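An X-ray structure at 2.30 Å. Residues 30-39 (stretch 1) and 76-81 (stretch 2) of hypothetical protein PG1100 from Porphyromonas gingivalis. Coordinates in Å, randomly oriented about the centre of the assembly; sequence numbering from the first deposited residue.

Stretch 1 (30-39) GINPFQQDRN
Stretch 2 (76-81) PMLNEA

The contact centres on the selenomethionine methyl of Met77, which lies mainly against the backbone of stretch 1, its closest contacts being backbone atoms. Met77 CE is 3.3 Å from Asp37 C, 3.5 Å from Arg38 N, and 3.7 Å from both Pro33 O and Gln36 O. The side chain adopts this position with chi1 t, chi2 m and chi3 at -96°, between wells, and its CA-to-CB bond points toward stretch 1.

Stretch 2 is helical, with Ala81 N bonded to Met77 O at 3.1 Å. Stretch 1 is largely irregular. Ile31 adopts phi/psi 65/92 and Asn32 -152/112, after which Pro33 to Gln35 take helical angles and form a tight turn: Gln36 N donates to Asn32 O (2.7 Å). Side chains brace this turn, Phe34 N donating to Asn32 OD1 (3.0 Å) and Asn32 N to Gln36 OE1 (2.8 Å). Gln36 and Asp37 are then extended, at -112/175 and -120/-176, and Asp37 (chi1 p) occupies the N-cap position of the following helix, its side chain capping a backbone N just beyond the stretch.

The backbones come closest at Pro33 and Leu78, whose CA atoms lie 6.0 Å apart. Here the packing is apolar: Leu78 (chi1 t, chi2 p) places CD2 4.1 Å from Ile31 CG2 and 4.2 Å from Pro33 CD, while Pro33 CB lies 4.2 Å from Met77 CE.

Arg38, itself exposed, adds a polar contact. From a sideways CA-to-CB bond, its t, p, p conformation with chi4 at 167° brings the guanidinium to the helix. Met77 CG covers one face, 3.9 Å from Arg38 CZ, and Glu80 (m, t, chi3 56°) approaches the edge. Opposite charges meet there in a salt bridge, Arg38 NH2 to Glu80 OE1, at 3.0 Å. No hydrogen bond links the stretches, which together bury 411 Å².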

# COMPACT_ATOMS: atom_id res chain seq x y z
N GLY A 30 7.99 -5.61 -20.33
CA GLY A 30 8.29 -6.56 -19.27
C GLY A 30 9.73 -6.99 -19.14
O GLY A 30 10.64 -6.17 -19.00
N ILE A 31 9.93 -8.30 -19.16
CA ILE A 31 11.26 -8.89 -19.04
C ILE A 31 11.89 -8.62 -17.68
O ILE A 31 12.55 -7.61 -17.47
CB ILE A 31 12.20 -8.37 -20.17
CG1 ILE A 31 11.54 -8.59 -21.54
CG2 ILE A 31 13.52 -9.12 -20.12
CD1 ILE A 31 12.37 -8.10 -22.72
N ASN A 32 11.68 -9.55 -16.74
CA ASN A 32 12.22 -9.44 -15.39
C ASN A 32 12.41 -10.86 -14.84
O ASN A 32 11.44 -11.58 -14.59
CB ASN A 32 11.25 -8.66 -14.50
CG ASN A 32 11.73 -8.56 -13.06
OD1 ASN A 32 12.77 -9.12 -12.69
ND2 ASN A 32 10.99 -7.83 -12.24
N PRO A 33 13.67 -11.27 -14.64
CA PRO A 33 14.05 -12.59 -14.13
C PRO A 33 13.54 -12.98 -12.74
O PRO A 33 13.42 -14.17 -12.43
CB PRO A 33 15.58 -12.54 -14.19
CG PRO A 33 15.86 -11.11 -13.91
CD PRO A 33 14.85 -10.41 -14.79
N PHE A 34 13.25 -11.99 -11.89
CA PHE A 34 12.77 -12.27 -10.54
C PHE A 34 11.25 -12.34 -10.49
O PHE A 34 10.68 -13.07 -9.69
CB PHE A 34 13.23 -11.19 -9.56
CG PHE A 34 12.97 -11.52 -8.12
CD1 PHE A 34 12.51 -10.55 -7.24
CD2 PHE A 34 13.20 -12.81 -7.64
CE1 PHE A 34 12.29 -10.85 -5.89
CE2 PHE A 34 12.98 -13.12 -6.30
CZ PHE A 34 12.53 -12.14 -5.42
N GLN A 35 10.61 -11.57 -11.36
CA GLN A 35 9.16 -11.51 -11.42
C GLN A 35 8.61 -12.58 -12.35
O GLN A 35 7.54 -13.14 -12.10
CB GLN A 35 8.73 -10.12 -11.89
CG GLN A 35 7.40 -9.64 -11.34
CD GLN A 35 7.37 -8.13 -11.17
OE1 GLN A 35 8.12 -7.57 -10.35
NE2 GLN A 35 6.53 -7.46 -11.93
N GLN A 36 9.34 -12.86 -13.42
CA GLN A 36 8.95 -13.87 -14.41
C GLN A 36 9.90 -15.06 -14.35
O GLN A 36 10.89 -15.03 -13.62
CB GLN A 36 8.95 -13.26 -15.82
CG GLN A 36 7.88 -12.19 -16.03
CD GLN A 36 8.16 -11.30 -17.23
OE1 GLN A 36 9.14 -10.54 -17.24
NE2 GLN A 36 7.32 -11.40 -18.25
N ASP A 37 9.60 -16.11 -15.12
CA ASP A 37 10.45 -17.30 -15.13
C ASP A 37 11.04 -17.63 -16.50
O ASP A 37 10.85 -16.89 -17.47
CB ASP A 37 9.68 -18.51 -14.59
CG ASP A 37 8.55 -18.95 -15.51
OD1 ASP A 37 7.78 -19.84 -15.10
OD2 ASP A 37 8.45 -18.42 -16.63
N ARG A 38 11.74 -18.76 -16.57
CA ARG A 38 12.41 -19.21 -17.78
C ARG A 38 11.67 -19.01 -19.11
O ARG A 38 12.06 -18.16 -19.92
CB ARG A 38 12.77 -20.69 -17.64
CG ARG A 38 13.65 -21.24 -18.75
CD ARG A 38 15.13 -20.86 -18.59
NE ARG A 38 15.69 -21.38 -17.33
CZ ARG A 38 16.99 -21.41 -17.04
NH1 ARG A 38 17.39 -21.89 -15.87
NH2 ARG A 38 17.88 -20.97 -17.92
N ASN A 39 10.60 -19.77 -19.35
CA ASN A 39 9.89 -19.68 -20.61
C ASN A 39 8.82 -18.59 -20.74
O ASN A 39 8.44 -18.22 -21.86
CB ASN A 39 9.30 -21.06 -20.99
CG ASN A 39 8.30 -21.59 -19.97
OD1 ASN A 39 7.23 -21.00 -19.75
ND2 ASN A 39 8.64 -22.71 -19.33
N PRO A 76 21.67 -14.86 -13.96
CA PRO A 76 22.16 -15.93 -14.83
C PRO A 76 21.07 -16.71 -15.55
O PRO A 76 21.35 -17.59 -16.36
CB PRO A 76 22.96 -16.82 -13.87
CG PRO A 76 22.25 -16.62 -12.57
CD PRO A 76 22.03 -15.13 -12.56
N MSE A 77 19.82 -16.38 -15.26
CA MSE A 77 18.70 -17.06 -15.89
C MSE A 77 18.36 -16.33 -17.18
O MSE A 77 18.17 -16.95 -18.23
CB MSE A 77 17.51 -17.09 -14.92
CG MSE A 77 16.31 -17.90 -15.38
SE MSE A 77 15.22 -16.95 -16.68
CE MSE A 77 13.89 -16.20 -15.48
N LEU A 78 18.30 -15.01 -17.12
CA LEU A 78 18.01 -14.21 -18.30
C LEU A 78 19.20 -14.30 -19.24
O LEU A 78 19.05 -14.20 -20.46
CB LEU A 78 17.76 -12.76 -17.91
CG LEU A 78 17.37 -11.79 -19.03
CD1 LEU A 78 16.21 -12.34 -19.84
CD2 LEU A 78 17.02 -10.45 -18.40
N ASN A 79 20.38 -14.51 -18.67
CA ASN A 79 21.60 -14.63 -19.45
C ASN A 79 21.49 -15.86 -20.34
O ASN A 79 21.89 -15.84 -21.50
CB ASN A 79 22.81 -14.75 -18.51
CG ASN A 79 24.13 -14.79 -19.26
OD1 ASN A 79 24.37 -15.67 -20.09
ND2 ASN A 79 25.01 -13.84 -18.96
N GLU A 80 20.92 -16.94 -19.80
CA GLU A 80 20.74 -18.17 -20.56
C GLU A 80 19.70 -18.00 -21.65
O GLU A 80 19.87 -18.48 -22.77
CB GLU A 80 20.32 -19.31 -19.63
CG GLU A 80 21.37 -19.69 -18.61
CD GLU A 80 20.95 -20.89 -17.77
OE1 GLU A 80 20.65 -21.94 -18.36
OE2 GLU A 80 20.92 -20.76 -16.53
N ALA A 81 18.61 -17.31 -21.31
CA ALA A 81 17.52 -17.05 -22.25
C ALA A 81 18.02 -16.19 -23.41
O ALA A 81 17.73 -16.47 -24.57
CB ALA A 81 16.37 -16.34 -21.53